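Local structure of DUF3247 family protein (2E12) at residues A[6-10]-A[61-65]; A[64-68]-A[80-86]. The protein is of unknown function but adopts a variant of the Sm-like fold, which hints at a role in binding RNA or other proteins. All blocks are in the same frame, centred on the assembly; numbering follows the deposited sequence.

Interaction 1: A[6-10]-A[61-65]; sequences PHVYT and EGSNG
Val8 (chi1 m) lays its side chain over Gly62, CB to CA 3.5 Å, where a CB on residue 62 would hit Val8 CB and Tyr9 N; glycine lets Val8 CA and Gly62 CA approach to 4.4 Å. Residues 6-10 form no regular strand, though His7 to Tyr9 are extended; residues 7-10 run at 104° to 61-64. Tyr9 and Ser63 make a single antiparallel bridge, a hydrogen-bonded pair (Tyr9 N to Ser63 O 2.9 Å, Ser63 N to Tyr9 O 2.7 Å): local pairing of a crossing loop, not an added strand. Asn64 (chi1 t) adds a side-chain hydrogen bond, ND2 to His7 O at 2.8 Å, while its OD1 accepts from Gly65 N at 2.7 Å; a carboxamide suits because it donates and accepts. The Tyr9 ring (chi1 m) meets Asn64 ND2 at its edge, CE2 to ND2 4.1 Å, and its OH hydrogen-bonds Asp84. The crossing fastens the loop before helix 12-23 to strand 61-70, whose Gly62 and Asn64 make backbone hydrogen bonds with Tyr54 and Gln52, respectively, of strand 44-55.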
loop_
_atom_site.group_PDB
_atom_site.type_symbol
_atom_site.label_atom_id
_atom_site.label_comp_id
_atom_site.label_asym_id
_atom_site.label_seq_id
_atom_site.Cartn_x
_atom_site.Cartn_y
_atom_site.Cartn_z
ATOM N N PRO A 6 1.835 -8.408 19.884
ATOM C CA PRO A 6 0.441 -8.530 20.313
ATOM C C PRO A 6 -0.519 -8.995 19.200
ATOM O O PRO A 6 -1.475 -9.714 19.480
ATOM C CB PRO A 6 0.113 -7.128 20.852
ATOM C CG PRO A 6 1.237 -6.241 20.318
ATOM C CD PRO A 6 2.417 -7.143 20.361
ATOM N N HIS A 7 -0.263 -8.583 17.956
ATOM C CA HIS A 7 -1.092 -8.981 16.804
ATOM C C HIS A 7 -0.206 -9.095 15.560
ATOM O O HIS A 7 0.814 -8.415 15.474
ATOM C CB HIS A 7 -2.188 -7.940 16.506
ATOM C CG HIS A 7 -3.033 -7.572 17.688
ATOM N ND1 HIS A 7 -2.608 -6.693 18.661
ATOM C CD2 HIS A 7 -4.285 -7.949 18.040
ATOM C CE1 HIS A 7 -3.564 -6.541 19.561
ATOM N NE2 HIS A 7 -4.590 -7.292 19.207
ATOM N N VAL A 8 -0.585 -9.952 14.607
ATOM C CA VAL A 8 0.178 -10.121 13.351
ATOM C C VAL A 8 -0.790 -10.285 12.157
ATOM O O VAL A 8 -1.889 -10.812 12.323
ATOM C CB VAL A 8 1.158 -11.342 13.408
ATOM C CG1 VAL A 8 2.287 -11.066 14.393
ATOM C CG2 VAL A 8 0.405 -12.606 13.810
ATOM N N TYR A 9 -0.366 -9.858 10.965
ATOM C CA TYR A 9 -1.224 -9.889 9.758
ATOM C C TYR A 9 -0.698 -10.625 8.511
ATOM O O TYR A 9 0.476 -10.524 8.163
ATOM C CB TYR A 9 -1.561 -8.446 9.365
ATOM C CG TYR A 9 -2.171 -7.656 10.501
ATOM C CD1 TYR A 9 -3.546 -7.687 10.740
ATOM C CD2 TYR A 9 -1.364 -6.939 11.383
ATOM C CE1 TYR A 9 -4.102 -7.028 11.830
ATOM C CE2 TYR A 9 -1.909 -6.281 12.476
ATOM C CZ TYR A 9 -3.278 -6.329 12.695
ATOM O OH TYR A 9 -3.824 -5.684 13.782
ATOM N N THR A 10 -1.595 -11.325 7.820
ATOM C CA THR A 10 -1.233 -12.095 6.627
ATOM C C THR A 10 -2.039 -11.749 5.371
ATOM O O THR A 10 -1.746 -12.249 4.286
ATOM C CB THR A 10 -1.398 -13.613 6.876
ATOM O OG1 THR A 10 -2.780 -13.919 7.091
ATOM C CG2 THR A 10 -0.604 -14.042 8.101
ATOM N N GLU A 61 2.367 -16.858 12.854
ATOM C CA GLU A 61 3.267 -15.861 12.242
ATOM C C GLU A 61 2.572 -14.885 11.278
ATOM O O GLU A 61 1.676 -15.272 10.520
ATOM C CB GLU A 61 4.396 -16.566 11.492
ATOM C CG GLU A 61 5.305 -17.377 12.379
ATOM C CD GLU A 61 6.598 -17.770 11.683
ATOM O OE1 GLU A 61 7.604 -17.926 12.400
ATOM O OE2 GLU A 61 6.611 -17.920 10.434
ATOM N N GLY A 62 3.007 -13.627 11.296
ATOM C CA GLY A 62 2.405 -12.620 10.428
ATOM C C GLY A 62 3.209 -11.328 10.392
ATOM O O GLY A 62 4.277 -11.240 10.996
ATOM N N SER A 63 2.700 -10.316 9.694
ATOM C CA SER A 63 3.417 -9.053 9.586
ATOM C C SER A 63 2.932 -7.958 10.526
ATOM O O SER A 63 1.785 -7.948 10.957
ATOM C CB SER A 63 3.356 -8.544 8.147
ATOM O OG SER A 63 4.062 -9.416 7.286
ATOM N N ASN A 64 3.841 -7.037 10.835
ATOM C CA ASN A 64 3.570 -5.892 11.698
ATOM C C ASN A 64 4.852 -5.062 11.775
ATOM O O ASN A 64 5.833 -5.375 11.106
ATOM C CB ASN A 64 3.176 -6.352 13.098
ATOM C CG ASN A 64 2.288 -5.349 13.810
ATOM O OD1 ASN A 64 2.313 -4.155 13.513
ATOM N ND2 ASN A 64 1.519 -5.826 14.770
ATOM N N GLY A 65 4.839 -4.010 12.589
ATOM C CA GLY A 65 6.019 -3.167 12.728
ATOM C C GLY A 65 5.986 -2.295 13.973
ATOM O O GLY A 65 4.924 -2.050 14.549
#

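Interaction 2: A[64-68]-A[80-86]; sequences NGQLR and WIWMDRI
Three main-chain hydrogen bonds join residues 64-68 to 80-86. Leu67 N to Ile81 O at 2.9 Å and Ile81 N to Leu67 O at 2.8 Å belong to the ladder of an antiparallel beta hairpin in this variant of the Sm-like fold; Met83 N to Gly65 O at 2.9 Å extends it where the chain leaves strand 79-82. The axes of 64-68 and 80-82 approach to 4.6 Å, with their directions 155° apart. Leu67 faces Ile81 as a hydrogen-bonded pair; Gln66-Trp82 and Arg68-Trp80 are non-hydrogen-bonded pairs flanking it. After Trp82 the chain turns into a 3-10 segment, 83-85, with Ile86 N hydrogen-bonded to Met83 O at 3.1 Å.

On one face of the sheet, both tryptophans (chi1 m) lean over the partner strand as broad platforms for the aliphatic parts of long polar residues. Gln66 CG sits 3.5 Å from the centroid of the six-membered ring of Trp82, and Arg68 CB 3.7 Å from that of Trp80, both CH-pi contacts; Gln66 NE2 hydrogen-bonds Tyr54 OH, and Arg68 forms a salt bridge with Asp70. The other face carries Leu67 (chi1 t) and Ile81, and Leu67 turns toward the core beside Ile33 and Leu25. Met83, a long flexible apolar residue, and the branched Ile86 both pack against Trp21 of helix 12-23 and meet Leu67: its CB is 4.0 Å from Met83 CG, and its CD2 4.1 Å from Ile86 CD1.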
loop_
_atom_site.group_PDB
_atom_site.type_symbol
_atom_site.label_atom_id
_atom_site.label_comp_id
_atom_site.label_asym_id
_atom_site.label_seq_id
_atom_site.Cartn_x
_atom_site.Cartn_y
_atom_site.Cartn_z
ATOM N N ASN A 64 3.841 -7.037 10.835
ATOM C CA ASN A 64 3.570 -5.892 11.698
ATOM C C ASN A 64 4.852 -5.062 11.775
ATOM O O ASN A 64 5.833 -5.375 11.106
ATOM C CB ASN A 64 3.176 -6.352 13.098
ATOM C CG ASN A 64 2.288 -5.349 13.810
ATOM O OD1 ASN A 64 2.313 -4.155 13.513
ATOM N ND2 ASN A 64 1.519 -5.826 14.770
ATOM N N GLY A 65 4.839 -4.010 12.589
ATOM C CA GLY A 65 6.019 -3.167 12.728
ATOM C C GLY A 65 5.986 -2.295 13.973
ATOM O O GLY A 65 4.924 -2.050 14.549
ATOM N N GLN A 66 7.158 -1.822 14.391
ATOM C CA GLN A 66 7.263 -0.981 15.572
ATOM C C GLN A 66 7.811 0.379 15.188
ATOM O O GLN A 66 8.809 0.474 14.478
ATOM C CB GLN A 66 8.167 -1.648 16.619
ATOM C CG GLN A 66 7.601 -2.982 17.131
ATOM C CD GLN A 66 8.516 -3.677 18.127
ATOM O OE1 GLN A 66 8.655 -3.234 19.262
ATOM N NE2 GLN A 66 9.152 -4.760 17.696
ATOM N N LEU A 67 7.139 1.421 15.673
ATOM C CA LEU A 67 7.491 2.816 15.408
ATOM C C LEU A 67 7.871 3.530 16.700
ATOM O O LEU A 67 7.204 3.379 17.726
ATOM C CB LEU A 67 6.295 3.533 14.782
ATOM C CG LEU A 67 6.331 5.042 14.535
ATOM C CD1 LEU A 67 7.333 5.366 13.452
ATOM C CD2 LEU A 67 4.947 5.516 14.116
ATOM N N ARG A 68 8.961 4.287 16.636
ATOM C CA ARG A 68 9.447 5.065 17.765
ATOM C C ARG A 68 9.328 6.539 17.389
ATOM O O ARG A 68 9.785 6.958 16.320
ATOM C CB ARG A 68 10.913 4.736 18.064
ATOM C CG ARG A 68 11.498 5.517 19.238
ATOM C CD ARG A 68 13.013 5.305 19.338
ATOM N NE ARG A 68 13.721 6.549 19.608
ATOM C CZ ARG A 68 15.041 6.693 19.570
ATOM N NH1 ARG A 68 15.831 5.662 19.275
ATOM N NH2 ARG A 68 15.573 7.882 19.797
ATOM N N TRP A 80 7.006 4.143 21.845
ATOM C CA TRP A 80 7.015 3.054 20.869
ATOM C C TRP A 80 5.583 2.588 20.672
ATOM O O TRP A 80 4.856 2.372 21.644
ATOM C CB TRP A 80 7.855 1.866 21.356
ATOM C CG TRP A 80 9.333 2.075 21.256
ATOM C CD1 TRP A 80 10.129 2.752 22.135
ATOM C CD2 TRP A 80 10.194 1.598 20.218
ATOM N NE1 TRP A 80 11.435 2.722 21.710
ATOM C CE2 TRP A 80 11.503 2.020 20.535
ATOM C CE3 TRP A 80 9.988 0.854 19.050
ATOM C CZ2 TRP A 80 12.603 1.721 19.722
ATOM C CZ3 TRP A 80 11.084 0.557 18.242
ATOM C CH2 TRP A 80 12.373 0.990 18.585
ATOM N N ILE A 81 5.182 2.431 19.413
ATOM C CA ILE A 81 3.828 1.996 19.094
ATOM C C ILE A 81 3.853 0.923 18.012
ATOM O O ILE A 81 4.739 0.925 17.161
ATOM C CB ILE A 81 2.986 3.174 18.569
ATOM C CG1 ILE A 81 2.882 4.264 19.637
ATOM C CG2 ILE A 81 1.606 2.688 18.152
ATOM C CD1 ILE A 81 2.056 5.469 19.210
ATOM N N TRP A 82 2.899 0.001 18.052
ATOM C CA TRP A 82 2.825 -1.013 17.011
ATOM C C TRP A 82 2.038 -0.341 15.890
ATOM O O TRP A 82 1.004 0.285 16.134
ATOM C CB TRP A 82 2.121 -2.281 17.508
ATOM C CG TRP A 82 2.940 -3.045 18.505
ATOM C CD1 TRP A 82 2.913 -2.911 19.861
ATOM C CD2 TRP A 82 3.962 -4.006 18.218
ATOM N NE1 TRP A 82 3.855 -3.728 20.440
ATOM C CE2 TRP A 82 4.514 -4.413 19.454
ATOM C CE3 TRP A 82 4.468 -4.564 17.036
ATOM C CZ2 TRP A 82 5.550 -5.352 19.543
ATOM C CZ3 TRP A 82 5.501 -5.500 17.123
ATOM C CH2 TRP A 82 6.028 -5.882 18.372
ATOM N N MET A 83 2.543 -0.459 14.666
ATOM C CA MET A 83 1.934 0.198 13.513
ATOM C C MET A 83 0.534 -0.217 13.055
ATOM O O MET A 83 -0.116 0.541 12.337
ATOM C CB MET A 83 2.915 0.150 12.338
ATOM C CG MET A 83 4.061 1.149 12.491
ATOM S SD MET A 83 5.506 0.796 11.461
ATOM C CE MET A 83 5.012 1.542 9.910
ATOM N N ASP A 84 0.055 -1.392 13.456
ATOM C CA ASP A 84 -1.293 -1.805 13.056
ATOM C C ASP A 84 -2.368 -0.929 13.712
ATOM O O ASP A 84 -3.554 -1.036 13.398
ATOM C CB ASP A 84 -1.551 -3.270 13.425
ATOM C CG ASP A 84 -1.312 -3.564 14.899
ATOM O OD1 ASP A 84 -1.779 -4.622 15.373
ATOM O OD2 ASP A 84 -0.655 -2.751 15.578
ATOM N N ARG A 85 -1.947 -0.060 14.622
ATOM C CA ARG A 85 -2.869 0.828 15.330
ATOM C C ARG A 85 -3.099 2.156 14.596
ATOM O O ARG A 85 -3.944 2.959 15.000
ATOM C CB ARG A 85 -2.330 1.118 16.733
ATOM C CG ARG A 85 -1.909 -0.120 17.524
ATOM C CD ARG A 85 -3.098 -0.951 18.023
ATOM N NE ARG A 85 -3.878 -1.553 16.943
ATOM C CZ ARG A 85 -4.941 -2.331 17.132
ATOM N NH1 ARG A 85 -5.354 -2.606 18.362
ATOM N NH2 ARG A 85 -5.591 -2.833 16.092
ATOM N N ILE A 86 -2.355 2.385 13.517
ATOM C CA ILE A 86 -2.465 3.635 12.757
ATOM C C ILE A 86 -3.606 3.707 11.759
ATOM O O ILE A 86 -3.856 2.760 11.027
ATOM C CB ILE A 86 -1.155 3.938 12.001
ATOM C CG1 ILE A 86 -0.056 4.242 13.025
ATOM C CG2 ILE A 86 -1.375 5.089 11.003
ATOM C CD1 ILE A 86 1.334 4.415 12.449
#

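How the interactions relate
The two interactions, centred 11 Å apart, follow one another along strand 61-70: interaction 1 uses its beginning, interaction 2 its continuation, and Asn64 and Gly65 belong to both. The N-terminal loop comes first in the chain, the central strand next and its hairpin partner 79-82, with the following 3-10 turn, last. Loop and turn also meet directly: Tyr9 OH probably hydrogen-bonds Asp84 OD1 at 2.8 Å, and Pro6 CD packs on Trp82 CE2 at 3.6 Å. Strand 61-70, in the middle of its three-stranded sheet, therefore ties the approach to helix 12-23 to the hairpin and to the turn leading into strand 86-91 of the other sheet.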